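Local coordinates for protein putative Xylose isomerase (Rhodospirillum rubrum, PDB 3QXB) that binds iron(III) and manganese(II) at the mouth of a TIM barrel and is probably an isomerase of the xylose isomerase-like family, at residues I86-G91 and T282-I287; R118-T123 and P129-P134; L172-V177 and W239-H244. All coordinates share one frame; numbering follows the deposited sequence.

Interaction 1. Residues I86-G91 and T282-I287; sequences IESTFG and TFFAEI. With FE (Fe (III) ion), chain E.
Glu-87 and Thr-282 make the one hydrogen bond between 86-91 and 282-287: Thr-282 OG1 donates to Glu-87 OE1 over 2.6 Å and meets the syn lone pair of that oxygen, on the side of OE2. The glutamate gets there with an extended chain, its CG anti to the carbonyl carbon (chi1 -64°) and the carbons beyond it stretched out. Its other oxygen, OE2, forms a salt bridge with Lys-21, so the two oxygens have separate partners and the carboxylate is probably held as an anion.

Van der Waals contact comes mainly from the ring of Phe-284. Its CZ lies 3.3 Å from Glu-87 OE1, with the carboxylate and ring planes 74° apart. Within 282-287, the methyl CG2 of Thr-282 sits 3.6 Å above the middle of one face of the Phe-284 ring. Ser-88 OG comes within 4.2 Å of Phe-284 CZ, but its hydrogen bond is made with Gln-53.

Strands 85-90 and 283-285 are the third and eighth of a closed, eight-stranded parallel TIM barrel. They are not sheet neighbours: the nearest CA atoms, those of Glu-87 and Thr-282, are 8.9 Å apart, and the contact runs through side chains pointing into the barrel interior.

Metal coordination takes over further along 282-287. Glu-286, its CG anti to the backbone N (chi1 -170°) and its chain extended, binds the iron(III) ion through OE1 at 2.1 Å. OE2 of the same carboxylate is 3.4 Å from the iron, which makes the binding monodentate. Two waters, each 2.3 Å from the iron, share the coordination sphere with Glu-178, Asp-213 and His-244. Together with Glu-286, these three residues are also the manganese(II) site.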
ATOM      1  N   ILE A  86      18.641  -1.301 -14.537  1.00 22.33           N
ATOM      2  CA  ILE A  86      17.303  -1.716 -14.115  1.00 21.29           C
ATOM      3  C   ILE A  86      16.933  -3.055 -14.803  1.00 21.81           C
ATOM      4  O   ILE A  86      16.599  -3.100 -16.009  1.00 18.87           O
ATOM      5  CB  ILE A  86      16.245  -0.674 -14.383  1.00 20.95           C
ATOM      6  CG1 ILE A  86      16.605   0.656 -13.709  1.00 21.08           C
ATOM      7  CG2 ILE A  86      14.834  -1.198 -13.880  1.00 18.41           C
ATOM      8  CD1 ILE A  86      15.516   1.706 -13.821  1.00 21.58           C
ATOM      9  N   GLU A  87      17.130  -4.135 -14.038  1.00 21.73           N
ATOM     10  CA  GLU A  87      16.859  -5.492 -14.481  1.00 22.33           C
ATOM     11  C   GLU A  87      15.389  -5.868 -14.618  1.00 21.91           C
ATOM     12  O   GLU A  87      15.017  -6.725 -15.455  1.00 21.34           O
ATOM     13  CB  GLU A  87      17.580  -6.477 -13.528  1.00 24.49           C
ATOM     14  CG  GLU A  87      19.079  -6.304 -13.617  1.00 24.22           C
ATOM     15  CD  GLU A  87      19.869  -7.365 -12.844  1.00 27.84           C
ATOM     16  OE1 GLU A  87      19.567  -7.599 -11.662  1.00 28.88           O
ATOM     17  OE2 GLU A  87      20.782  -7.947 -13.453  1.00 28.13           O
ATOM     18  N   SER A  88      14.541  -5.223 -13.829  1.00 19.92           N
ATOM     19  CA  SER A  88      13.133  -5.541 -13.848  1.00 19.86           C
ATOM     20  C   SER A  88      12.394  -4.468 -13.127  1.00 19.28           C
ATOM     21  O   SER A  88      12.968  -3.670 -12.403  1.00 19.35           O
ATOM     22  CB  SER A  88      12.831  -6.870 -13.159  1.00 20.03           C
ATOM     23  OG  SER A  88      13.439  -6.938 -11.879  1.00 21.19           O
ATOM     24  N   THR A  89      11.099  -4.448 -13.370  1.00 19.13           N
ATOM     25  CA  THR A  89      10.149  -3.657 -12.637  1.00 17.70           C
ATOM     26  C   THR A  89       9.375  -4.692 -11.871  1.00 18.42           C
ATOM     27  O   THR A  89       9.397  -5.886 -12.208  1.00 18.26           O
ATOM     28  CB  THR A  89       9.151  -2.839 -13.532  1.00 17.54           C
ATOM     29  OG1 THR A  89       8.401  -3.715 -14.379  1.00 19.61           O
ATOM     30  CG2 THR A  89       9.877  -1.756 -14.365  1.00 17.32           C
ATOM     31  N   PHE A  90       8.726  -4.259 -10.798  1.00 18.42           N
ATOM     32  CA  PHE A  90       8.036  -5.190  -9.916  1.00 18.43           C
ATOM     33  C   PHE A  90       6.950  -4.514  -9.119  1.00 17.03           C
ATOM     34  O   PHE A  90       7.125  -3.391  -8.689  1.00 17.08           O
ATOM     35  CB  PHE A  90       9.015  -5.843  -8.950  1.00 17.95           C
ATOM     36  CG  PHE A  90       8.679  -7.301  -8.656  1.00 21.08           C
ATOM     37  CD1 PHE A  90       9.148  -8.292  -9.486  1.00 19.56           C
ATOM     38  CD2 PHE A  90       7.878  -7.661  -7.571  1.00 21.81           C
ATOM     39  CE1 PHE A  90       8.807  -9.609  -9.288  1.00 18.93           C
ATOM     40  CE2 PHE A  90       7.554  -8.983  -7.367  1.00 20.02           C
ATOM     41  CZ  PHE A  90       8.028  -9.945  -8.196  1.00 19.12           C
ATOM     42  N   GLY A  91       5.867  -5.252  -8.858  1.00 18.79           N
ATOM     43  CA  GLY A  91       4.776  -4.818  -7.965  1.00 18.07           C
ATOM     44  C   GLY A  91       5.242  -4.438  -6.581  1.00 19.63           C
ATOM     45  O   GLY A  91       6.205  -5.026  -6.025  1.00 17.36           O
ATOM     46  N   THR A 282      19.891 -12.141  -9.138  1.00 27.08           N
ATOM     47  CA  THR A 282      20.133 -10.991  -8.246  1.00 26.05           C
ATOM     48  C   THR A 282      19.394 -11.104  -6.910  1.00 25.70           C
ATOM     49  O   THR A 282      18.219 -11.456  -6.847  1.00 25.33           O
ATOM     50  CB  THR A 282      19.754  -9.668  -8.965  1.00 25.14           C
ATOM     51  OG1 THR A 282      20.289  -9.709 -10.293  1.00 24.15           O
ATOM     52  CG2 THR A 282      20.309  -8.408  -8.223  1.00 24.13           C
ATOM     53  N   PHE A 283      20.126 -10.842  -5.841  1.00 26.38           N
ATOM     54  CA  PHE A 283      19.573 -10.711  -4.514  1.00 25.78           C
ATOM     55  C   PHE A 283      19.238  -9.212  -4.366  1.00 25.45           C
ATOM     56  O   PHE A 283      20.120  -8.384  -4.018  1.00 26.15           O
ATOM     57  CB  PHE A 283      20.614 -11.086  -3.470  1.00 26.14           C
ATOM     58  CG  PHE A 283      20.794 -12.564  -3.196  1.00 27.64           C
ATOM     59  CD1 PHE A 283      20.273 -13.578  -4.000  1.00 30.11           C
ATOM     60  CD2 PHE A 283      21.574 -12.943  -2.112  1.00 28.70           C
ATOM     61  CE1 PHE A 283      20.515 -14.923  -3.714  1.00 28.64           C
ATOM     62  CE2 PHE A 283      21.805 -14.277  -1.811  1.00 27.80           C
ATOM     63  CZ  PHE A 283      21.286 -15.277  -2.595  1.00 27.40           C
ATOM     64  N   PHE A 284      17.984  -8.851  -4.651  1.00 24.35           N
ATOM     65  CA  PHE A 284      17.501  -7.496  -4.471  1.00 23.82           C
ATOM     66  C   PHE A 284      17.057  -7.248  -3.022  1.00 23.19           C
ATOM     67  O   PHE A 284      16.128  -7.900  -2.537  1.00 23.36           O
ATOM     68  CB  PHE A 284      16.281  -7.218  -5.369  1.00 22.79           C
ATOM     69  CG  PHE A 284      16.553  -7.269  -6.854  1.00 21.17           C
ATOM     70  CD1 PHE A 284      17.214  -6.248  -7.501  1.00 21.47           C
ATOM     71  CD2 PHE A 284      16.115  -8.327  -7.609  1.00 22.64           C
ATOM     72  CE1 PHE A 284      17.412  -6.297  -8.889  1.00 22.12           C
ATOM     73  CE2 PHE A 284      16.300  -8.358  -8.990  1.00 21.38           C
ATOM     74  CZ  PHE A 284      16.935  -7.349  -9.609  1.00 23.20           C
ATOM     75  N   ALA A 285      17.689  -6.284  -2.364  1.00 21.97           N
ATOM     76  CA  ALA A 285      17.282  -5.878  -1.040  1.00 22.38           C
ATOM     77  C   ALA A 285      15.944  -5.204  -1.181  1.00 21.72           C
ATOM     78  O   ALA A 285      15.836  -4.264  -1.961  1.00 21.32           O
ATOM     79  CB  ALA A 285      18.265  -4.901  -0.422  1.00 22.04           C
ATOM     80  N   GLU A 286      14.972  -5.698  -0.421  1.00 22.10           N
ATOM     81  CA  GLU A 286      13.623  -5.168  -0.381  1.00 22.60           C
ATOM     82  C   GLU A 286      13.274  -4.829   1.061  1.00 22.98           C
ATOM     83  O   GLU A 286      12.727  -5.656   1.812  1.00 23.35           O
ATOM     84  CB  GLU A 286      12.591  -6.126  -0.981  1.00 22.42           C
ATOM     85  CG  GLU A 286      11.240  -5.442  -1.148  1.00 25.07           C
ATOM     86  CD  GLU A 286      10.098  -6.375  -1.506  1.00 29.02           C
ATOM     87  OE1 GLU A 286      10.139  -7.556  -1.188  1.00 27.53           O
ATOM     88  OE2 GLU A 286       9.131  -5.888  -2.114  1.00 31.62           O
ATOM     89  N   ILE A 287      13.609  -3.589   1.411  1.00 23.20           N
ATOM     90  CA  ILE A 287      13.577  -3.109   2.782  1.00 24.64           C
ATOM     91  C   ILE A 287      12.459  -2.086   2.848  1.00 24.42           C
ATOM     92  O   ILE A 287      12.391  -1.163   2.019  1.00 24.15           O
ATOM     93  CB  ILE A 287      14.933  -2.472   3.254  1.00 25.56           C
ATOM     94  CG1 ILE A 287      16.147  -3.348   2.868  1.00 27.77           C
ATOM     95  CG2 ILE A 287      14.869  -2.172   4.776  1.00 27.61           C
ATOM     96  CD1 ILE A 287      16.126  -4.753   3.413  1.00 28.00           C
TER
HETATM   97 FE    FE E 301       9.180  -9.307  -1.844  0.66 26.72          FE
HETATM   98  O   HOH W   1       7.376  -8.664  -0.534  1.00 23.03           O
HETATM   99  O   HOH W   2       7.932  -8.026  -3.256  1.00 28.78           O

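Interaction 2. Residues R118-T123 and P129-P134; sequences RAIDMT and PATGMP
Helix 106-125 packs here on strand 130-133, which directly follows it, where the TIM-barrel sheet meets its outer ring of helices. The local axes of 118-123 and 130-133 approach to 8.7 Å and run at 149°, roughly antiparallel, as expected where the chain descends a helix and returns through the next strand. Thr-131 is the strand residue aimed at the helix, its CA the one nearest that of Ile-120.

Packing is modest. The CG2 methyl of Thr-131 makes apolar contact with Ile-120 CG1 at 4.0 Å, the two side chains crossing at about a right angle. One turn on, Thr-123 CG2 lies 3.6 Å from Ala-130 O, while Thr-123 OG1 is 3.7 Å from Thr-131 CB.

Two threonine hydroxyls are brought into the interface. With OG1 anti to the carbonyl carbon (chi1 -57°), Thr-123 turns its hydroxyl back along the helix and donates to Ala-119 O over 2.7 Å, 37° out of the carbonyl plane. Thr-123 N reaches the same oxygen from the opposite face, so one carbonyl carries two bonds from one residue. Thr-123 and Thr-131 also each hydrogen-bond through OG1 to Thr-89, and Thr-131 further to Tyr-56. Polar atoms buried between helix and sheet are thus satisfied by a hydroxyl network, which links the helix to two adjacent strands without any direct hydrogen bond between 118-123 and 129-134.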
ATOM      1  N   ARG A 118      -0.774  -3.252 -18.350  1.00 18.06           N
ATOM      2  CA  ARG A 118      -0.308  -1.871 -18.279  1.00 17.75           C
ATOM      3  C   ARG A 118       1.103  -1.776 -17.712  1.00 17.26           C
ATOM      4  O   ARG A 118       1.912  -0.965 -18.193  1.00 17.68           O
ATOM      5  CB  ARG A 118      -1.308  -1.026 -17.488  1.00 17.72           C
ATOM      6  CG  ARG A 118      -2.627  -0.846 -18.243  1.00 16.12           C
ATOM      7  CD  ARG A 118      -3.628   0.092 -17.547  1.00 18.98           C
ATOM      8  NE  ARG A 118      -3.126   1.464 -17.576  1.00 19.47           N
ATOM      9  CZ  ARG A 118      -3.250   2.307 -18.600  1.00 20.09           C
ATOM     10  NH1 ARG A 118      -3.909   1.957 -19.706  1.00 21.01           N
ATOM     11  NH2 ARG A 118      -2.752   3.533 -18.503  1.00 18.26           N
ATOM     12  N   ALA A 119       1.403  -2.594 -16.702  1.00 16.50           N
ATOM     13  CA  ALA A 119       2.783  -2.680 -16.189  1.00 16.85           C
ATOM     14  C   ALA A 119       3.770  -3.140 -17.259  1.00 17.65           C
ATOM     15  O   ALA A 119       4.895  -2.638 -17.339  1.00 18.25           O
ATOM     16  CB  ALA A 119       2.858  -3.622 -14.962  1.00 15.54           C
ATOM     17  N   ILE A 120       3.372  -4.107 -18.071  1.00 18.27           N
ATOM     18  CA  ILE A 120       4.185  -4.510 -19.208  1.00 17.21           C
ATOM     19  C   ILE A 120       4.388  -3.320 -20.185  1.00 18.28           C
ATOM     20  O   ILE A 120       5.498  -3.083 -20.649  1.00 19.15           O
ATOM     21  CB  ILE A 120       3.520  -5.693 -19.945  1.00 17.35           C
ATOM     22  CG1 ILE A 120       3.609  -6.948 -19.069  1.00 18.32           C
ATOM     23  CG2 ILE A 120       4.100  -5.860 -21.354  1.00 15.75           C
ATOM     24  CD1 ILE A 120       2.686  -8.127 -19.478  1.00 15.37           C
ATOM     25  N   ASP A 121       3.328  -2.575 -20.493  1.00 18.80           N
ATOM     26  CA  ASP A 121       3.490  -1.340 -21.338  1.00 18.55           C
ATOM     27  C   ASP A 121       4.524  -0.368 -20.763  1.00 17.57           C
ATOM     28  O   ASP A 121       5.486   0.083 -21.435  1.00 16.89           O
ATOM     29  CB  ASP A 121       2.170  -0.629 -21.536  1.00 18.98           C
ATOM     30  CG  ASP A 121       1.207  -1.391 -22.394  1.00 20.60           C
ATOM     31  OD1 ASP A 121       1.596  -2.288 -23.181  1.00 19.38           O
ATOM     32  OD2 ASP A 121       0.024  -1.107 -22.268  1.00 17.32           O
HETATM   33  N   MSE A 122       4.364  -0.061 -19.495  1.00 16.48           N
HETATM   34  CA  MSE A 122       5.347   0.813 -18.792  1.00 16.71           C
HETATM   35  C   MSE A 122       6.772   0.251 -18.787  1.00 17.48           C
HETATM   36  O   MSE A 122       7.809   0.957 -19.018  1.00 17.51           O
HETATM   37  CB  MSE A 122       4.841   1.003 -17.337  1.00 16.62           C
HETATM   38  CG  MSE A 122       5.582   2.078 -16.516  1.00 17.09           C
HETATM   39 SE   MSE A 122       4.849   2.045 -14.710  0.75 12.36          SE
HETATM   40  CE  MSE A 122       5.741   0.564 -14.039  1.00 12.42           C
ATOM     41  N   THR A 123       6.867  -1.044 -18.552  1.00 17.51           N
ATOM     42  CA  THR A 123       8.204  -1.680 -18.542  1.00 17.23           C
ATOM     43  C   THR A 123       8.859  -1.612 -19.937  1.00 18.30           C
ATOM     44  O   THR A 123      10.058  -1.328 -20.048  1.00 18.95           O
ATOM     45  CB  THR A 123       8.085  -3.119 -18.029  1.00 17.71           C
ATOM     46  OG1 THR A 123       7.476  -3.112 -16.717  1.00 17.60           O
ATOM     47  CG2 THR A 123       9.484  -3.806 -18.005  1.00 17.10           C
ATOM     48  N   PRO A 129      13.735  -5.275 -19.384  1.00 20.20           N
ATOM     49  CA  PRO A 129      13.451  -6.590 -19.967  1.00 20.23           C
ATOM     50  C   PRO A 129      12.453  -7.495 -19.260  1.00 19.95           C
ATOM     51  O   PRO A 129      11.993  -8.461 -19.864  1.00 19.62           O
ATOM     52  CB  PRO A 129      14.823  -7.272 -20.002  1.00 21.03           C
ATOM     53  CG  PRO A 129      15.673  -6.547 -19.068  1.00 23.54           C
ATOM     54  CD  PRO A 129      15.073  -5.188 -18.790  1.00 21.00           C
ATOM     55  N   ALA A 130      12.072  -7.183 -18.029  1.00 18.34           N
ATOM     56  CA  ALA A 130      11.308  -8.131 -17.270  1.00 18.71           C
ATOM     57  C   ALA A 130      10.459  -7.395 -16.258  1.00 18.17           C
ATOM     58  O   ALA A 130      10.818  -6.296 -15.835  1.00 18.35           O
ATOM     59  CB  ALA A 130      12.263  -9.155 -16.575  1.00 17.88           C
ATOM     60  N   THR A 131       9.352  -8.016 -15.878  1.00 18.91           N
ATOM     61  CA  THR A 131       8.472  -7.500 -14.821  1.00 18.65           C
ATOM     62  C   THR A 131       7.835  -8.684 -14.116  1.00 19.19           C
ATOM     63  O   THR A 131       7.867  -9.817 -14.616  1.00 19.85           O
ATOM     64  CB  THR A 131       7.391  -6.516 -15.350  1.00 18.82           C
ATOM     65  OG1 THR A 131       6.776  -5.797 -14.252  1.00 18.16           O
ATOM     66  CG2 THR A 131       6.324  -7.239 -16.157  1.00 19.00           C
ATOM     67  N   GLY A 132       7.360  -8.442 -12.906  1.00 18.40           N
ATOM     68  CA  GLY A 132       6.678  -9.464 -12.151  1.00 19.27           C
ATOM     69  C   GLY A 132       5.896  -8.925 -10.954  1.00 19.20           C
ATOM     70  O   GLY A 132       5.924  -7.711 -10.647  1.00 19.45           O
HETATM   71  N   MSE A 133       5.198  -9.833 -10.291  1.00 19.00           N
HETATM   72  CA  MSE A 133       4.419  -9.522  -9.121  1.00 19.05           C
HETATM   73  C   MSE A 133       3.960 -10.830  -8.455  1.00 20.10           C
HETATM   74  O   MSE A 133       4.075 -11.908  -9.061  1.00 20.18           O
HETATM   75  CB  MSE A 133       3.191  -8.677  -9.517  1.00 17.76           C
HETATM   76  CG  MSE A 133       2.311  -9.330 -10.606  1.00 17.63           C
HETATM   77 SE   MSE A 133       0.791  -8.317 -11.269  0.75 14.74          SE
HETATM   78  CE  MSE A 133      -0.390  -8.662  -9.811  1.00 17.80           C
ATOM     79  N   PRO A 134       3.438 -10.733  -7.227  1.00 20.37           N
ATOM     80  CA  PRO A 134       2.697 -11.862  -6.666  1.00 21.49           C
ATOM     81  C   PRO A 134       1.502 -12.165  -7.545  1.00 21.50           C
ATOM     82  O   PRO A 134       0.980 -11.289  -8.229  1.00 21.35           O
ATOM     83  CB  PRO A 134       2.257 -11.373  -5.281  1.00 21.36           C
ATOM     84  CG  PRO A 134       3.134 -10.151  -4.996  1.00 22.13           C
ATOM     85  CD  PRO A 134       3.540  -9.591  -6.300  1.00 20.93           C
TER

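Interaction 3. Residues L172-V177 and W239-H244; sequences LSMLYV and WIAAYH. With FE (Fe (III) ion), chain E.
Inside the TIM barrel, strands 174-177 and 240-245, the fifth and seventh, meet by their inward side chains, with strand 208-213 lying between them in the sheet. Their short axes pass at 8.8 Å and diverge by 58°, and the closest CA pair, Tyr-176 and Ala-241, is 8.2 Å apart; side chains therefore carry the contact.

Ala-241 CB is its hub. Met-174, a selenomethionine, brings its SE to 3.9 Å from that methyl; its CG is anti to the backbone N (chi1 -171°) and the chain bends only at chi3 (-72°), which carries the selenium toward strand 240-245. Tyr-176 presents the edge of its ring, with CE1 3.9 Å from Ala-241 CB and the methyl near the ring plane. The same CE1 is 4.4 Å from Ala-242 CB.

Lying near the plane of the tyrosine ring, a water is 2.7 Å from Tyr-176 OH and donates to Ala-241 O over 3.1 Å. Farther along the second strand, His-244 binds the iron(III) ion through ND1 at 2.2 Å; with NE2 hydrogen-bonded to Gln-53, the imidazole is held at both nitrogens, which probably fixes its rotation. The tyrosine contacts suggest that strand 240-245 helps hold the ring through Ala-241, at its edge and, by way of the water, at its hydroxyl.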
ATOM      1  N   LEU A 172       9.696  -7.687 -24.024  1.00 19.64           N
ATOM      2  CA  LEU A 172      10.176  -8.200 -22.745  1.00 20.05           C
ATOM      3  C   LEU A 172      10.765  -9.657 -22.941  1.00 20.36           C
ATOM      4  O   LEU A 172      10.394 -10.382 -23.855  1.00 19.12           O
ATOM      5  CB  LEU A 172       9.077  -8.136 -21.643  1.00 19.79           C
ATOM      6  CG  LEU A 172       8.846  -6.770 -20.926  1.00 20.87           C
ATOM      7  CD1 LEU A 172       8.384  -5.637 -21.854  1.00 21.50           C
ATOM      8  CD2 LEU A 172       7.796  -6.869 -19.775  1.00 17.59           C
ATOM      9  N   SER A 173      11.668 -10.050 -22.066  1.00 20.48           N
ATOM     10  CA  SER A 173      12.290 -11.384 -22.081  1.00 22.44           C
ATOM     11  C   SER A 173      11.777 -12.329 -21.014  1.00 21.71           C
ATOM     12  O   SER A 173      11.949 -13.528 -21.155  1.00 22.67           O
ATOM     13  CB  SER A 173      13.785 -11.238 -21.815  1.00 23.42           C
ATOM     14  OG  SER A 173      14.345 -10.472 -22.815  1.00 29.73           O
HETATM   15  N   MSE A 174      11.167 -11.797 -19.955  1.00 21.47           N
HETATM   16  CA  MSE A 174      10.769 -12.612 -18.805  1.00 21.11           C
HETATM   17  C   MSE A 174       9.683 -11.980 -17.952  1.00 20.06           C
HETATM   18  O   MSE A 174       9.578 -10.730 -17.842  1.00 19.19           O
HETATM   19  CB  MSE A 174      12.009 -12.969 -17.958  1.00 20.96           C
HETATM   20  CG  MSE A 174      11.765 -13.988 -16.862  1.00 23.49           C
HETATM   21 SE   MSE A 174      13.454 -14.528 -16.005  0.75 20.56          SE
HETATM   22  CE  MSE A 174      14.208 -15.587 -17.412  1.00 25.38           C
ATOM     23  N   LEU A 175       8.842 -12.840 -17.381  1.00 20.05           N
ATOM     24  CA  LEU A 175       7.892 -12.427 -16.328  1.00 19.78           C
ATOM     25  C   LEU A 175       8.214 -13.182 -15.033  1.00 21.10           C
ATOM     26  O   LEU A 175       8.712 -14.333 -15.087  1.00 20.76           O
ATOM     27  CB  LEU A 175       6.455 -12.689 -16.730  1.00 19.54           C
ATOM     28  CG  LEU A 175       5.903 -11.938 -17.919  1.00 18.61           C
ATOM     29  CD1 LEU A 175       4.434 -12.407 -18.134  1.00 17.18           C
ATOM     30  CD2 LEU A 175       6.025 -10.378 -17.765  1.00 18.04           C
ATOM     31  N   TYR A 176       7.935 -12.557 -13.884  1.00 19.94           N
ATOM     32  CA  TYR A 176       8.126 -13.231 -12.589  1.00 21.15           C
ATOM     33  C   TYR A 176       6.843 -13.303 -11.750  1.00 20.98           C
ATOM     34  O   TYR A 176       5.999 -12.407 -11.802  1.00 19.73           O
ATOM     35  CB  TYR A 176       9.165 -12.558 -11.702  1.00 21.35           C
ATOM     36  CG  TYR A 176      10.480 -12.224 -12.315  1.00 22.84           C
ATOM     37  CD1 TYR A 176      11.491 -13.166 -12.435  1.00 27.80           C
ATOM     38  CD2 TYR A 176      10.743 -10.956 -12.708  1.00 25.32           C
ATOM     39  CE1 TYR A 176      12.704 -12.826 -12.956  1.00 28.85           C
ATOM     40  CE2 TYR A 176      11.934 -10.613 -13.227  1.00 26.80           C
ATOM     41  CZ  TYR A 176      12.901 -11.541 -13.366  1.00 28.15           C
ATOM     42  OH  TYR A 176      14.078 -11.146 -13.882  1.00 30.79           O
ATOM     43  N   VAL A 177       6.746 -14.384 -10.972  1.00 21.04           N
ATOM     44  CA  VAL A 177       5.725 -14.565  -9.956  1.00 21.09           C
ATOM     45  C   VAL A 177       6.436 -14.665  -8.623  1.00 21.65           C
ATOM     46  O   VAL A 177       7.373 -15.441  -8.485  1.00 21.79           O
ATOM     47  CB  VAL A 177       4.903 -15.861 -10.179  1.00 21.16           C
ATOM     48  CG1 VAL A 177       3.913 -16.064  -9.017  1.00 22.64           C
ATOM     49  CG2 VAL A 177       4.191 -15.785 -11.505  1.00 19.69           C
ATOM     50  N   TRP A 239      13.732 -22.923 -11.608  1.00 30.57           N
ATOM     51  CA  TRP A 239      12.865 -21.810 -11.926  1.00 29.36           C
ATOM     52  C   TRP A 239      13.106 -20.490 -11.181  1.00 28.56           C
ATOM     53  O   TRP A 239      12.487 -19.504 -11.514  1.00 27.85           O
ATOM     54  CB  TRP A 239      11.414 -22.216 -11.721  1.00 29.62           C
ATOM     55  CG  TRP A 239      10.945 -23.360 -12.584  1.00 29.83           C
ATOM     56  CD1 TRP A 239      10.838 -23.402 -13.955  1.00 30.18           C
ATOM     57  CD2 TRP A 239      10.505 -24.627 -12.109  1.00 32.28           C
ATOM     58  NE1 TRP A 239      10.362 -24.639 -14.358  1.00 31.88           N
ATOM     59  CE2 TRP A 239      10.140 -25.403 -13.240  1.00 33.43           C
ATOM     60  CE3 TRP A 239      10.363 -25.180 -10.833  1.00 33.88           C
ATOM     61  CZ2 TRP A 239       9.648 -26.695 -13.123  1.00 37.25           C
ATOM     62  CZ3 TRP A 239       9.867 -26.483 -10.720  1.00 38.83           C
ATOM     63  CH2 TRP A 239       9.528 -27.225 -11.858  1.00 39.78           C
ATOM     64  N   ILE A 240      13.973 -20.468 -10.172  1.00 29.02           N
ATOM     65  CA  ILE A 240      14.155 -19.272  -9.344  1.00 27.18           C
ATOM     66  C   ILE A 240      15.196 -18.398 -10.037  1.00 26.83           C
ATOM     67  O   ILE A 240      16.380 -18.747 -10.067  1.00 27.83           O
ATOM     68  CB  ILE A 240      14.599 -19.646  -7.918  1.00 27.62           C
ATOM     69  CG1 ILE A 240      13.523 -20.472  -7.192  1.00 28.69           C
ATOM     70  CG2 ILE A 240      14.921 -18.428  -7.124  1.00 24.02           C
ATOM     71  CD1 ILE A 240      14.054 -21.198  -5.895  1.00 30.82           C
ATOM     72  N   ALA A 241      14.755 -17.295 -10.640  1.00 25.71           N
ATOM     73  CA  ALA A 241      15.629 -16.450 -11.482  1.00 25.02           C
ATOM     74  C   ALA A 241      16.100 -15.183 -10.768  1.00 25.23           C
ATOM     75  O   ALA A 241      17.009 -14.505 -11.243  1.00 25.39           O
ATOM     76  CB  ALA A 241      14.917 -16.067 -12.761  1.00 24.74           C
ATOM     77  N   ALA A 242      15.468 -14.856  -9.658  1.00 24.87           N
ATOM     78  CA  ALA A 242      15.833 -13.680  -8.845  1.00 25.38           C
ATOM     79  C   ALA A 242      15.250 -13.805  -7.424  1.00 24.49           C
ATOM     80  O   ALA A 242      14.351 -14.618  -7.176  1.00 23.23           O
ATOM     81  CB  ALA A 242      15.384 -12.367  -9.535  1.00 22.79           C
ATOM     82  N   TYR A 243      15.773 -13.000  -6.501  1.00 24.81           N
ATOM     83  CA  TYR A 243      15.358 -13.032  -5.106  1.00 23.23           C
ATOM     84  C   TYR A 243      15.078 -11.638  -4.550  1.00 23.60           C
ATOM     85  O   TYR A 243      15.609 -10.639  -5.049  1.00 21.13           O
ATOM     86  CB  TYR A 243      16.455 -13.639  -4.260  1.00 25.03           C
ATOM     87  CG  TYR A 243      16.857 -15.045  -4.625  1.00 24.72           C
ATOM     88  CD1 TYR A 243      17.728 -15.280  -5.657  1.00 25.55           C
ATOM     89  CD2 TYR A 243      16.404 -16.144  -3.892  1.00 28.06           C
ATOM     90  CE1 TYR A 243      18.105 -16.584  -5.991  1.00 26.79           C
ATOM     91  CE2 TYR A 243      16.776 -17.440  -4.223  1.00 26.28           C
ATOM     92  CZ  TYR A 243      17.629 -17.656  -5.283  1.00 26.97           C
ATOM     93  OH  TYR A 243      18.070 -18.935  -5.652  1.00 27.50           O
ATOM     94  N   HIS A 244      14.259 -11.589  -3.492  1.00 23.25           N
ATOM     95  CA  HIS A 244      14.232 -10.443  -2.600  1.00 24.06           C
ATOM     96  C   HIS A 244      14.912 -10.896  -1.320  1.00 25.70           C
ATOM     97  O   HIS A 244      14.642 -12.003  -0.811  1.00 27.75           O
ATOM     98  CB  HIS A 244      12.826  -9.989  -2.259  1.00 22.93           C
ATOM     99  CG  HIS A 244      12.127  -9.316  -3.388  1.00 22.23           C
ATOM    100  ND1 HIS A 244      10.753  -9.190  -3.445  1.00 19.59           N
ATOM    101  CD2 HIS A 244      12.617  -8.722  -4.499  1.00 20.75           C
ATOM    102  CE1 HIS A 244      10.433  -8.577  -4.575  1.00 23.14           C
ATOM    103  NE2 HIS A 244      11.543  -8.287  -5.231  1.00 21.19           N
TER
HETATM  104 FE    FE E 301       9.180  -9.307  -1.844  0.66 26.72          FE
HETATM  105  O   HOH W   3      16.136 -12.859 -13.745  1.00 40.14           O
HETATM  106  O   HOH W   1       7.376  -8.664  -0.534  1.00 23.03           O
HETATM  107  O   HOH W   2       7.932  -8.026  -3.256  1.00 28.78           O

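How the interactions relate
From the N terminus, the chain enters interaction 1 at 86-91, and only 282-287 closes that loop, 190 intervening residues later. Interaction 2 nests inside it as a short helix-to-strand return, 118-123 to 129-134. Interaction 3 follows in series, 172-177 closing with 239-244, also inside the long loop; none cross. Neighbouring barrel strands join them: Ser-88 CB packs 3.4 Å from Ala-130 O, while Thr-131 O lies 2.8 Å from Tyr-176 N and Phe-284 N lies 3.0 Å from Tyr-243 O, both probable hydrogen bonds. Interactions 1 and 3 join side chains in the barrel interior and share the iron(III) ion and two waters, while interaction 2 ties the wall to its outer helix.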